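Local coordinates for thymidylate synthase 1 (PDB 1BKP), which catalyses the reductive methylation of dUMP to dTMP, using 5,10-methylenetetrahydrofolate as both methyl donor and reductant, at residues A[159-164]-A[177-182]; A[186-191]-A[213-218]; A[20-25]-A[36-41]; A[26-31]-A[221-226]. All blocks are in the same frame, centred on the assembly; numbering follows the deposited sequence.

Overall arrangement
From the N terminus, contact 3 is the first to close, drawing 20-25 against 36-41 at the edge of the mixed six-stranded sheet. The loop it closes contains 26-31, whose partner 221-226 comes some 190 residues later, so contacts 3 and 4 cross along the chain; their centres are about 8 Å apart. Within the long span bridged by contact 4, contact 1 closes the hairpin of strands 161-169 and 172-183, and contact 2 then packs helix 188-206 on strand 209-223. Contacts 1 and 2 follow in series and meet through strand bonding between 177-182 and 213-218. Ser181 and Asn182 of contact 1 reach His221 of contact 4.

Contact 1 (A[159-164]-A[177-182]); sequences PCVYET and VRARSN
A beta bulge in the antiparallel hairpin of strands 161-169 and 172-183 sets Tyr162 and Glu163 against Arg178. The evidence is a register shift of one residue: Tyr162 N donates to Arg178 O at 3.2 Å, whereas Arg178 N donates to Glu163 O. Tyr162 has CG between its backbone N and carbonyl carbon (chi1 70°), and its ring runs alongside Arg178 in the same direction. Arg178 NH1 donates to Tyr162 OH at 2.8 Å, with the hydroxyl oxygen in the guanidinium plane although ring and guanidinium are turned 78° apart. Tyr162 OH also bonds Glu163 of the second subunit, so a phenylalanine here would probably cost that carboxylate its hydroxyl partner across the interface and leave Arg178 NH1, within the chain, one bond fewer. Near the catalytic Cys160, Arg180 NE donates to Pro159 O at 2.9 Å from above the carbonyl plane, and Arg180 N bonds Cys160 O. Cys160 SG lies over one guanidinium face of Arg180, offset toward its rim; Arg180 is predicted to bind dUMP in the site shared with the second subunit. On the sheet face away from Glu163 and Arg178, Val161 CG1 presses tightly on Val177 CG1 at 3.3 Å; there helix 188-206 covers Val161, while strands 143-145 and 209-223 flank the hairpin.

Contact 2 (A[186-191]-A[213-218]); sequences LGNPFN and YIFNIG
Phe215 meets two residues near the start of helix 188-206, Asn188 and Asn191, through the outer atoms of its ring. Asn188 ND2 approaches Phe215 CE1 obliquely at 3.7 Å, with the amide plane 85° from the ring plane, and the two side chains slide past each other in opposite directions. The same nitrogen lies 4.0 Å from Ile217 CD1, and here the side chains cross at about a right angle. Further round the ring, Asn191 CB touches Phe215 CZ at 3.9 Å and Asn191 O stands 3.8 Å from Phe215 CE2. These separations indicate van der Waals contact, consistent with the small buried surface of 165 Å².

The next shell fixes the polar groups. Asn188 has CG anti to its backbone N (chi1 -179°). Its ND2 donates to Asn182 OD1 on strand 172-183. Tyr213 OH hydrogen-bonds Val192 O one residue beyond Asn191, and Asn191 N bonds Gly187 O at 3.1 Å. Phe3 and Tyr7 of helix 3-17 also touch Asn188. Asn191 is a predicted dUMP-binding residue and its side chain comes about 5 Å from that of Cys160. The whole is a beta-alpha-beta crossover, in which helix 188-206 links the parallel neighbouring strands 172-183 and 209-223 and packs on the sheet beside the predicted dUMP site.

Contact 3 (A[20-25]-A[36-41]); sequences SDEEFD and PAHTLS
Asp21 plugs its carboxylate into the backbone at Thr39, and this is the tight part of the contact. Asp21 CG sits between its own backbone N and carbonyl carbon (chi1 56°). Thr39 N donates to Asp21 OD1 at 2.8 Å, on the syn side but 34° out of the carboxylate plane. His38 ND1 donates to the same Asp21 OD1 at 3.1 Å from above that plane, and the two donors reach the oxygen from opposite faces. Asp21 N in turn bonds Thr39 O at 3.1 Å. The second oxygen, Asp21 OD2, is 2.8 Å from Thr39 OG1 in a weak bond that is not settled, and a water donates both to Asp21 OD2 and to Ala37 O.

The outer side is looser. Glu22, an exposed residue of the type I turn from Asp21 to Phe24, lays its CA over the His38 ring face, 4.1 Å from the centroid, and Leu40 CD2 only brushes Ser20 CB at 4.0 Å. Ser20 OG instead accepts from Glu22 N, an ST turn that shapes the start of the loop. Two N-H donors on one oxygen are likely to stabilise Asp21 as a carboxylate, and that charge would probably polarise the His38 ring it holds by ND1.

Contact 4 (A[26-31]-A[221-226]); sequences VRTKWD and HVYTRH
Trp30 lies flat against Arg225, and its atoms can be followed outward from CB, which is 3.3 Å from Arg225 NH1. Trp30 CG meets the same nitrogen, and Trp30 CD1 lies 3.4 Å from Arg225 CZ. With ring and guanidinium planes only 8° apart, this is a stacked cation-pi pair. Trp30 NE1 donates to a water at 3.0 Å that is also bonded to Thr224 OG1, while on the ring face Trp30 CE2 is 3.5 Å from Arg225 CD, which sits over the five-membered ring. The six-membered ring enters an aromatic cluster with Tyr223 and His226, joining the 26-31 loop to the end of strand 209-223 near predicted dUMP and folate sites. There Trp30 CH2 abuts Tyr223 CB at 3.3 Å, and Trp30 CZ3 comes 3.9 Å from His226 NE2, its edge turned to the imidazole face at 74°. An alanine in place of Trp30 would probably leave the Arg225 guanidinium without its stacking surface and open a gap beside Tyr223 and His226. Beyond the indole, Thr28 CG2 and Tyr223 OH reach toward each other, tip to tip, at 3.9 Å. Arg225 NH2 has a second hold in a salt bridge to Asp33, and His226 NE2 bonds Glu275 O.

Contact 1 (A[159-164]-A[177-182])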
loop_
_atom_site.group_PDB
_atom_site.type_symbol
_atom_site.label_atom_id
_atom_site.label_comp_id
_atom_site.label_asym_id
_atom_site.label_seq_id
_atom_site.Cartn_x
_atom_site.Cartn_y
_atom_site.Cartn_z
ATOM N N PRO A 159 1.012 -13.483 -2.250
ATOM C CA PRO A 159 2.259 -12.711 -2.206
ATOM C C PRO A 159 2.510 -11.818 -1.007
ATOM O O PRO A 159 1.567 -11.262 -0.452
ATOM C CB PRO A 159 2.169 -11.859 -3.500
ATOM C CG PRO A 159 0.625 -11.563 -3.571
ATOM C CD PRO A 159 0.029 -12.942 -3.196
ATOM N N CYS A 160 3.763 -11.765 -0.559
ATOM C CA CYS A 160 4.160 -10.858 0.499
ATOM C C CYS A 160 4.353 -9.462 -0.105
ATOM O O CYS A 160 3.750 -8.509 0.357
ATOM C CB CYS A 160 5.454 -11.259 1.210
ATOM S SG CYS A 160 5.177 -12.599 2.475
ATOM N N VAL A 161 5.279 -9.317 -1.060
ATOM C CA VAL A 161 5.546 -7.987 -1.677
ATOM C C VAL A 161 4.593 -7.999 -2.875
ATOM O O VAL A 161 4.881 -8.581 -3.930
ATOM C CB VAL A 161 7.063 -7.833 -2.120
ATOM C CG1 VAL A 161 7.245 -6.417 -2.687
ATOM C CG2 VAL A 161 8.056 -8.125 -0.918
ATOM N N TYR A 162 3.463 -7.345 -2.710
ATOM C CA TYR A 162 2.403 -7.529 -3.671
ATOM C C TYR A 162 2.062 -6.316 -4.552
ATOM O O TYR A 162 1.222 -6.452 -5.474
ATOM C CB TYR A 162 1.124 -7.972 -2.864
ATOM C CG TYR A 162 0.444 -6.900 -1.952
ATOM C CD1 TYR A 162 0.921 -6.665 -0.632
ATOM C CD2 TYR A 162 -0.513 -6.001 -2.478
ATOM C CE1 TYR A 162 0.490 -5.597 0.104
ATOM C CE2 TYR A 162 -0.965 -4.914 -1.730
ATOM C CZ TYR A 162 -0.448 -4.729 -0.415
ATOM O OH TYR A 162 -0.892 -3.729 0.386
ATOM N N GLU A 163 2.620 -5.149 -4.248
ATOM C CA GLU A 163 2.280 -3.986 -5.099
ATOM C C GLU A 163 3.384 -3.023 -5.230
ATOM O O GLU A 163 4.343 -2.975 -4.381
ATOM C CB GLU A 163 0.993 -3.234 -4.554
ATOM C CG GLU A 163 1.322 -2.571 -3.211
ATOM C CD GLU A 163 0.143 -1.728 -2.666
ATOM O OE1 GLU A 163 -0.716 -1.321 -3.425
ATOM O OE2 GLU A 163 0.120 -1.445 -1.486
ATOM N N THR A 164 3.342 -2.248 -6.331
ATOM C CA THR A 164 4.352 -1.193 -6.522
ATOM C C THR A 164 3.609 0.030 -7.046
ATOM O O THR A 164 2.541 -0.090 -7.626
ATOM C CB THR A 164 5.416 -1.512 -7.594
ATOM O OG1 THR A 164 4.835 -1.594 -8.913
ATOM C CG2 THR A 164 6.085 -2.879 -7.377
ATOM N N VAL A 177 7.199 0.471 -2.865
ATOM C CA VAL A 177 6.752 -0.914 -2.853
ATOM C C VAL A 177 6.083 -1.210 -1.499
ATOM O O VAL A 177 6.432 -0.598 -0.513
ATOM C CB VAL A 177 8.085 -1.789 -2.967
ATOM C CG1 VAL A 177 7.884 -3.210 -2.796
ATOM C CG2 VAL A 177 8.762 -1.529 -4.312
ATOM N N ARG A 178 5.193 -2.189 -1.436
ATOM C CA ARG A 178 4.641 -2.566 -0.121
ATOM C C ARG A 178 4.586 -4.051 0.057
ATOM O O ARG A 178 4.107 -4.764 -0.853
ATOM C CB ARG A 178 3.219 -2.035 0.145
ATOM C CG ARG A 178 2.782 -2.228 1.665
ATOM C CD ARG A 178 1.531 -1.417 1.950
ATOM N NE ARG A 178 1.201 -1.576 3.354
ATOM C CZ ARG A 178 0.478 -2.546 3.875
ATOM N NH1 ARG A 178 -0.255 -3.333 3.097
ATOM N NH2 ARG A 178 0.317 -2.588 5.184
ATOM N N ALA A 179 5.014 -4.500 1.217
ATOM C CA ALA A 179 4.858 -5.885 1.634
ATOM C C ALA A 179 3.775 -5.853 2.746
ATOM O O ALA A 179 3.876 -5.092 3.722
ATOM C CB ALA A 179 6.132 -6.421 2.267
ATOM N N ARG A 180 2.840 -6.800 2.661
ATOM C CA ARG A 180 1.804 -6.905 3.684
ATOM C C ARG A 180 2.364 -7.435 4.963
ATOM O O ARG A 180 1.904 -7.154 6.065
ATOM C CB ARG A 180 0.712 -7.904 3.171
ATOM C CG ARG A 180 1.187 -9.239 2.727
ATOM C CD ARG A 180 0.021 -10.177 2.664
ATOM N NE ARG A 180 0.464 -11.506 2.243
ATOM C CZ ARG A 180 0.672 -12.521 3.043
ATOM N NH1 ARG A 180 0.592 -12.353 4.358
ATOM N NH2 ARG A 180 1.042 -13.684 2.537
ATOM N N SER A 181 3.433 -8.205 4.797
ATOM C CA SER A 181 4.056 -8.842 5.946
ATOM C C SER A 181 5.528 -9.121 5.580
ATOM O O SER A 181 5.790 -9.297 4.408
ATOM C CB SER A 181 3.396 -10.243 6.152
ATOM O OG SER A 181 3.978 -10.708 7.322
ATOM N N ASN A 182 6.452 -9.128 6.540
ATOM C CA ASN A 182 7.840 -9.550 6.158
ATOM C C ASN A 182 8.497 -10.153 7.372
ATOM O O ASN A 182 8.485 -9.565 8.488
ATOM C CB ASN A 182 8.669 -8.314 5.796
ATOM C CG ASN A 182 9.346 -8.336 4.384
ATOM O OD1 ASN A 182 10.157 -7.508 4.165
ATOM N ND2 ASN A 182 8.994 -9.237 3.468
#

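Contact 2 (A[186-191]-A[213-218])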
loop_
_atom_site.group_PDB
_atom_site.type_symbol
_atom_site.label_atom_id
_atom_site.label_comp_id
_atom_site.label_asym_id
_atom_site.label_seq_id
_atom_site.Cartn_x
_atom_site.Cartn_y
_atom_site.Cartn_z
ATOM N N LEU A 186 14.824 -13.152 7.748
ATOM C CA LEU A 186 15.068 -13.871 6.523
ATOM C C LEU A 186 14.517 -13.242 5.222
ATOM O O LEU A 186 15.153 -13.268 4.218
ATOM C CB LEU A 186 14.491 -15.259 6.680
ATOM C CG LEU A 186 15.196 -15.993 7.874
ATOM C CD1 LEU A 186 14.381 -17.203 8.250
ATOM C CD2 LEU A 186 16.621 -16.427 7.478
ATOM N N GLY A 187 13.322 -12.725 5.251
ATOM C CA GLY A 187 12.778 -12.201 4.045
ATOM C C GLY A 187 13.077 -10.743 3.680
ATOM O O GLY A 187 13.403 -10.466 2.541
ATOM N N ASN A 188 13.029 -9.839 4.645
ATOM C CA ASN A 188 13.223 -8.440 4.308
ATOM C C ASN A 188 14.538 -8.069 3.540
ATOM O O ASN A 188 14.471 -7.334 2.496
ATOM C CB ASN A 188 13.099 -7.594 5.572
ATOM C CG ASN A 188 13.273 -6.123 5.289
ATOM O OD1 ASN A 188 14.299 -5.561 5.626
ATOM N ND2 ASN A 188 12.191 -5.465 4.819
ATOM N N PRO A 189 15.711 -8.539 4.001
ATOM C CA PRO A 189 16.928 -8.120 3.227
ATOM C C PRO A 189 16.939 -8.549 1.799
ATOM O O PRO A 189 17.315 -7.779 0.905
ATOM C CB PRO A 189 18.105 -8.686 4.055
ATOM C CG PRO A 189 17.525 -8.850 5.513
ATOM C CD PRO A 189 16.084 -9.335 5.218
ATOM N N PHE A 190 16.431 -9.752 1.542
ATOM C CA PHE A 190 16.350 -10.311 0.185
ATOM C C PHE A 190 15.369 -9.437 -0.665
ATOM O O PHE A 190 15.644 -9.105 -1.823
ATOM C CB PHE A 190 15.799 -11.694 0.358
ATOM C CG PHE A 190 15.686 -12.501 -0.887
ATOM C CD1 PHE A 190 16.759 -13.330 -1.326
ATOM C CD2 PHE A 190 14.484 -12.553 -1.562
ATOM C CE1 PHE A 190 16.575 -14.176 -2.405
ATOM C CE2 PHE A 190 14.301 -13.427 -2.680
ATOM C CZ PHE A 190 15.337 -14.220 -3.080
ATOM N N ASN A 191 14.185 -9.162 -0.114
ATOM C CA ASN A 191 13.122 -8.400 -0.798
ATOM C C ASN A 191 13.473 -6.935 -1.067
ATOM O O ASN A 191 13.254 -6.449 -2.174
ATOM C CB ASN A 191 11.863 -8.468 0.046
ATOM C CG ASN A 191 11.130 -9.777 -0.103
ATOM O OD1 ASN A 191 11.154 -10.448 -1.185
ATOM N ND2 ASN A 191 10.450 -10.152 0.941
ATOM N N TYR A 213 13.790 5.342 -3.440
ATOM C CA TYR A 213 13.264 3.953 -3.438
ATOM C C TYR A 213 12.694 3.801 -2.000
ATOM O O TYR A 213 13.411 4.086 -1.044
ATOM C CB TYR A 213 14.415 2.985 -3.642
ATOM C CG TYR A 213 14.037 1.549 -3.333
ATOM C CD1 TYR A 213 12.972 0.906 -3.959
ATOM C CD2 TYR A 213 14.785 0.823 -2.429
ATOM C CE1 TYR A 213 12.699 -0.457 -3.677
ATOM C CE2 TYR A 213 14.526 -0.527 -2.165
ATOM C CZ TYR A 213 13.476 -1.157 -2.819
ATOM O OH TYR A 213 13.294 -2.555 -2.648
ATOM N N ILE A 214 11.407 3.503 -1.880
ATOM C CA ILE A 214 10.697 3.413 -0.610
ATOM C C ILE A 214 10.137 1.982 -0.478
ATOM O O ILE A 214 9.436 1.517 -1.354
ATOM C CB ILE A 214 9.571 4.447 -0.662
ATOM C CG1 ILE A 214 10.189 5.826 -0.893
ATOM C CG2 ILE A 214 8.788 4.422 0.604
ATOM C CD1 ILE A 214 9.433 6.648 -1.879
ATOM N N PHE A 215 10.255 1.402 0.719
ATOM C CA PHE A 215 9.846 0.005 0.944
ATOM C C PHE A 215 9.032 0.029 2.228
ATOM O O PHE A 215 9.511 0.423 3.295
ATOM C CB PHE A 215 11.077 -0.861 1.115
ATOM C CG PHE A 215 10.767 -2.392 1.085
ATOM C CD1 PHE A 215 10.222 -3.035 2.201
ATOM C CD2 PHE A 215 10.955 -3.117 -0.089
ATOM C CE1 PHE A 215 9.825 -4.424 2.170
ATOM C CE2 PHE A 215 10.582 -4.538 -0.192
ATOM C CZ PHE A 215 10.021 -5.193 0.925
ATOM N N ASN A 216 7.772 -0.256 2.073
ATOM C CA ASN A 216 6.815 -0.222 3.206
ATOM C C ASN A 216 6.496 -1.602 3.660
ATOM O O ASN A 216 6.241 -2.453 2.809
ATOM C CB ASN A 216 5.494 0.359 2.708
ATOM C CG ASN A 216 5.609 1.858 2.376
ATOM O OD1 ASN A 216 6.034 2.641 3.234
ATOM N ND2 ASN A 216 5.455 2.214 1.107
ATOM N N ILE A 217 6.312 -1.800 4.962
ATOM C CA ILE A 217 5.971 -3.177 5.415
ATOM C C ILE A 217 4.804 -3.046 6.406
ATOM O O ILE A 217 4.825 -2.148 7.245
ATOM C CB ILE A 217 7.085 -3.850 6.207
ATOM C CG1 ILE A 217 8.413 -3.911 5.450
ATOM C CG2 ILE A 217 6.725 -5.330 6.471
ATOM C CD1 ILE A 217 9.360 -2.897 5.962
ATOM N N GLY A 218 3.789 -3.890 6.241
ATOM C CA GLY A 218 2.644 -3.849 7.172
ATOM C C GLY A 218 2.925 -4.634 8.446
ATOM O O GLY A 218 3.352 -4.079 9.414
#

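Contact 3 (A[20-25]-A[36-41])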
loop_
_atom_site.group_PDB
_atom_site.type_symbol
_atom_site.label_atom_id
_atom_site.label_comp_id
_atom_site.label_asym_id
_atom_site.label_seq_id
_atom_site.Cartn_x
_atom_site.Cartn_y
_atom_site.Cartn_z
ATOM N N SER A 20 4.050 -9.861 21.246
ATOM C CA SER A 20 4.125 -11.270 21.037
ATOM C C SER A 20 2.865 -11.894 20.531
ATOM O O SER A 20 1.833 -11.429 20.862
ATOM C CB SER A 20 4.538 -11.911 22.375
ATOM O OG SER A 20 4.352 -13.309 22.276
ATOM N N ASP A 21 2.935 -12.898 19.659
ATOM C CA ASP A 21 1.747 -13.617 19.254
ATOM C C ASP A 21 1.434 -14.816 20.116
ATOM O O ASP A 21 0.697 -15.719 19.690
ATOM C CB ASP A 21 1.763 -14.004 17.793
ATOM C CG ASP A 21 2.983 -14.815 17.407
ATOM O OD1 ASP A 21 3.731 -15.189 18.318
ATOM O OD2 ASP A 21 3.153 -15.058 16.176
ATOM N N GLU A 22 2.006 -14.839 21.326
ATOM C CA GLU A 22 1.761 -15.972 22.294
ATOM C C GLU A 22 0.218 -16.158 22.584
ATOM O O GLU A 22 -0.242 -17.252 22.860
ATOM C CB GLU A 22 2.467 -15.622 23.596
ATOM C CG GLU A 22 3.850 -16.097 23.736
ATOM C CD GLU A 22 4.707 -15.123 24.583
ATOM O OE1 GLU A 22 4.166 -14.137 25.155
ATOM O OE2 GLU A 22 5.944 -15.322 24.629
ATOM N N GLU A 23 -0.581 -15.088 22.422
ATOM C CA GLU A 23 -2.004 -15.151 22.666
ATOM C C GLU A 23 -2.792 -15.993 21.688
ATOM O O GLU A 23 -3.969 -16.382 21.983
ATOM C CB GLU A 23 -2.607 -13.768 22.704
ATOM C CG GLU A 23 -2.511 -13.032 21.341
ATOM C CD GLU A 23 -3.211 -11.682 21.344
ATOM O OE1 GLU A 23 -4.335 -11.653 21.851
ATOM O OE2 GLU A 23 -2.636 -10.663 20.834
ATOM N N PHE A 24 -2.208 -16.225 20.511
ATOM C CA PHE A 24 -2.858 -17.001 19.487
ATOM C C PHE A 24 -2.357 -18.431 19.442
ATOM O O PHE A 24 -1.250 -18.726 19.935
ATOM C CB PHE A 24 -2.631 -16.316 18.110
ATOM C CG PHE A 24 -3.107 -14.863 18.076
ATOM C CD1 PHE A 24 -4.424 -14.551 18.229
ATOM C CD2 PHE A 24 -2.216 -13.825 17.894
ATOM C CE1 PHE A 24 -4.879 -13.238 18.188
ATOM C CE2 PHE A 24 -2.657 -12.463 17.852
ATOM C CZ PHE A 24 -4.018 -12.193 17.997
ATOM N N ASP A 25 -3.124 -19.305 18.815
ATOM C CA ASP A 25 -2.712 -20.714 18.656
ATOM C C ASP A 25 -1.976 -20.799 17.286
ATOM O O ASP A 25 -2.538 -21.190 16.289
ATOM C CB ASP A 25 -3.934 -21.616 18.708
ATOM C CG ASP A 25 -4.562 -21.661 20.097
ATOM O OD1 ASP A 25 -3.813 -21.593 21.070
ATOM O OD2 ASP A 25 -5.807 -21.747 20.234
ATOM N N PRO A 36 5.732 -24.685 19.163
ATOM C CA PRO A 36 5.245 -23.536 18.385
ATOM C C PRO A 36 6.261 -22.399 18.203
ATOM O O PRO A 36 7.028 -22.065 19.106
ATOM C CB PRO A 36 3.949 -23.113 19.113
ATOM C CG PRO A 36 4.053 -23.684 20.469
ATOM C CD PRO A 36 4.787 -25.029 20.244
ATOM N N ALA A 37 6.316 -21.910 16.979
ATOM C CA ALA A 37 7.267 -20.827 16.596
ATOM C C ALA A 37 6.497 -19.485 16.718
ATOM O O ALA A 37 5.614 -19.227 15.879
ATOM C CB ALA A 37 7.754 -21.051 15.143
ATOM N N HIS A 38 6.779 -18.708 17.763
ATOM C CA HIS A 38 6.071 -17.438 17.950
ATOM C C HIS A 38 6.930 -16.285 17.428
ATOM O O HIS A 38 8.156 -16.499 17.138
ATOM C CB HIS A 38 5.741 -17.241 19.431
ATOM C CG HIS A 38 4.672 -18.178 19.932
ATOM N ND1 HIS A 38 3.346 -18.030 19.604
ATOM C CD2 HIS A 38 4.747 -19.309 20.676
ATOM C CE1 HIS A 38 2.638 -19.033 20.112
ATOM N NE2 HIS A 38 3.466 -19.819 20.770
ATOM N N THR A 39 6.349 -15.083 17.364
ATOM C CA THR A 39 7.053 -13.916 16.851
ATOM C C THR A 39 6.734 -12.685 17.657
ATOM O O THR A 39 5.849 -12.749 18.528
ATOM C CB THR A 39 6.581 -13.559 15.426
ATOM O OG1 THR A 39 5.182 -13.222 15.450
ATOM C CG2 THR A 39 6.805 -14.723 14.461
ATOM N N LEU A 40 7.620 -11.695 17.582
ATOM C CA LEU A 40 7.402 -10.327 18.098
ATOM C C LEU A 40 7.121 -9.474 16.799
ATOM O O LEU A 40 7.780 -9.691 15.776
ATOM C CB LEU A 40 8.653 -9.691 18.779
ATOM C CG LEU A 40 9.163 -10.400 20.053
ATOM C CD1 LEU A 40 10.395 -9.730 20.553
ATOM C CD2 LEU A 40 8.084 -10.433 21.105
ATOM N N SER A 41 6.175 -8.526 16.849
ATOM C CA SER A 41 5.927 -7.743 15.658
ATOM C C SER A 41 5.533 -6.349 16.002
ATOM O O SER A 41 5.110 -6.054 17.145
ATOM C CB SER A 41 4.814 -8.403 14.835
ATOM O OG SER A 41 3.664 -8.501 15.656
HETATM O O HOH W 1 3.924 -17.274 14.678
#

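Contact 4 (A[26-31]-A[221-226])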
loop_
_atom_site.group_PDB
_atom_site.type_symbol
_atom_site.label_atom_id
_atom_site.label_comp_id
_atom_site.label_asym_id
_atom_site.label_seq_id
_atom_site.Cartn_x
_atom_site.Cartn_y
_atom_site.Cartn_z
ATOM N N VAL A 26 -0.714 -20.413 17.252
ATOM C CA VAL A 26 0.022 -20.366 15.997
ATOM C C VAL A 26 0.159 -21.721 15.305
ATOM O O VAL A 26 0.166 -22.750 15.914
ATOM C CB VAL A 26 1.387 -19.646 16.173
ATOM C CG1 VAL A 26 1.168 -18.277 16.832
ATOM C CG2 VAL A 26 2.385 -20.521 16.972
ATOM N N ARG A 27 0.216 -21.691 14.005
ATOM C CA ARG A 27 0.308 -22.893 13.241
ATOM C C ARG A 27 1.723 -23.182 12.730
ATOM O O ARG A 27 1.933 -24.211 12.070
ATOM C CB ARG A 27 -0.706 -22.856 12.083
ATOM N N THR A 28 2.665 -22.301 13.031
ATOM C CA THR A 28 4.076 -22.477 12.664
ATOM C C THR A 28 4.790 -23.156 13.882
ATOM O O THR A 28 4.415 -22.889 15.042
ATOM C CB THR A 28 4.761 -21.112 12.541
ATOM O OG1 THR A 28 4.416 -20.334 13.702
ATOM C CG2 THR A 28 4.319 -20.343 11.307
ATOM N N LYS A 29 5.707 -24.103 13.611
ATOM C CA LYS A 29 6.540 -24.735 14.674
ATOM C C LYS A 29 8.009 -24.899 14.259
ATOM O O LYS A 29 8.383 -24.773 13.095
ATOM C CB LYS A 29 5.987 -26.057 15.177
ATOM C CG LYS A 29 5.556 -27.000 14.109
ATOM C CD LYS A 29 4.472 -27.892 14.689
ATOM C CE LYS A 29 3.832 -28.774 13.641
ATOM N NZ LYS A 29 2.934 -29.793 14.280
ATOM N N TRP A 30 8.860 -25.029 15.241
ATOM C CA TRP A 30 10.247 -25.162 14.961
ATOM C C TRP A 30 10.600 -26.569 14.442
ATOM O O TRP A 30 10.195 -27.572 14.981
ATOM C CB TRP A 30 11.066 -24.815 16.219
ATOM C CG TRP A 30 10.917 -23.394 16.656
ATOM C CD1 TRP A 30 10.273 -22.902 17.795
ATOM C CD2 TRP A 30 11.359 -22.253 15.914
ATOM N NE1 TRP A 30 10.300 -21.523 17.775
ATOM C CE2 TRP A 30 10.958 -21.098 16.633
ATOM C CE3 TRP A 30 12.059 -22.093 14.702
ATOM C CZ2 TRP A 30 11.243 -19.797 16.171
ATOM C CZ3 TRP A 30 12.340 -20.794 14.246
ATOM C CH2 TRP A 30 11.929 -19.670 14.986
ATOM N N ASP A 31 11.469 -26.600 13.458
ATOM C CA ASP A 31 11.939 -27.819 12.889
ATOM C C ASP A 31 12.674 -28.680 13.935
ATOM O O ASP A 31 12.363 -29.828 14.111
ATOM C CB ASP A 31 12.915 -27.452 11.786
ATOM C CG ASP A 31 12.772 -28.325 10.569
ATOM O OD1 ASP A 31 11.775 -29.094 10.476
ATOM O OD2 ASP A 31 13.653 -28.212 9.691
ATOM N N HIS A 221 7.609 -8.710 11.487
ATOM C CA HIS A 221 7.836 -9.707 12.579
ATOM C C HIS A 221 9.136 -10.423 12.593
ATOM O O HIS A 221 9.808 -10.477 11.570
ATOM C CB HIS A 221 6.710 -10.725 12.568
ATOM C CG HIS A 221 6.504 -11.395 11.228
ATOM N ND1 HIS A 221 7.176 -12.526 10.849
ATOM C CD2 HIS A 221 5.658 -11.117 10.205
ATOM C CE1 HIS A 221 6.757 -12.942 9.667
ATOM N NE2 HIS A 221 5.830 -12.098 9.247
ATOM N N VAL A 222 9.554 -10.858 13.805
ATOM C CA VAL A 222 10.759 -11.668 13.905
ATOM C C VAL A 222 10.463 -12.849 14.825
ATOM O O VAL A 222 9.732 -12.715 15.832
ATOM C CB VAL A 222 12.027 -10.943 14.377
ATOM C CG1 VAL A 222 12.348 -9.724 13.624
ATOM C CG2 VAL A 222 12.024 -10.673 15.786
ATOM N N TYR A 223 10.867 -14.043 14.403
ATOM C CA TYR A 223 10.675 -15.254 15.236
ATOM C C TYR A 223 11.575 -15.163 16.427
ATOM O O TYR A 223 12.730 -14.744 16.277
ATOM C CB TYR A 223 10.921 -16.525 14.473
ATOM C CG TYR A 223 9.851 -16.785 13.440
ATOM C CD1 TYR A 223 9.895 -16.188 12.201
ATOM C CD2 TYR A 223 8.730 -17.580 13.761
ATOM C CE1 TYR A 223 8.838 -16.334 11.287
ATOM C CE2 TYR A 223 7.667 -17.768 12.871
ATOM C CZ TYR A 223 7.731 -17.126 11.640
ATOM O OH TYR A 223 6.637 -17.209 10.821
ATOM N N THR A 224 11.065 -15.518 17.619
ATOM C CA THR A 224 11.873 -15.339 18.847
ATOM C C THR A 224 13.233 -15.998 18.827
ATOM O O THR A 224 14.152 -15.418 19.310
ATOM C CB THR A 224 11.099 -15.855 20.155
ATOM O OG1 THR A 224 10.684 -17.220 19.913
ATOM C CG2 THR A 224 9.854 -14.935 20.397
ATOM N N ARG A 225 13.365 -17.182 18.260
ATOM C CA ARG A 225 14.724 -17.802 18.231
ATOM C C ARG A 225 15.671 -17.142 17.288
ATOM O O ARG A 225 16.839 -17.574 17.168
ATOM C CB ARG A 225 14.651 -19.282 17.883
ATOM C CG ARG A 225 13.959 -20.080 18.950
ATOM C CD ARG A 225 13.872 -21.578 18.527
ATOM N NE ARG A 225 13.230 -22.376 19.558
ATOM C CZ ARG A 225 13.054 -23.702 19.499
ATOM N NH1 ARG A 225 13.471 -24.427 18.460
ATOM N NH2 ARG A 225 12.431 -24.302 20.504
ATOM N N HIS A 226 15.188 -16.166 16.503
ATOM C CA HIS A 226 16.140 -15.494 15.613
ATOM C C HIS A 226 16.775 -14.314 16.296
ATOM O O HIS A 226 17.726 -13.772 15.799
ATOM C CB HIS A 226 15.467 -15.065 14.300
ATOM C CG HIS A 226 15.096 -16.220 13.449
ATOM N ND1 HIS A 226 14.156 -16.150 12.461
ATOM C CD2 HIS A 226 15.481 -17.524 13.516
ATOM C CE1 HIS A 226 13.956 -17.361 11.935
ATOM N NE2 HIS A 226 14.755 -18.214 12.555
HETATM O O HOH W 2 9.128 -19.353 19.527
#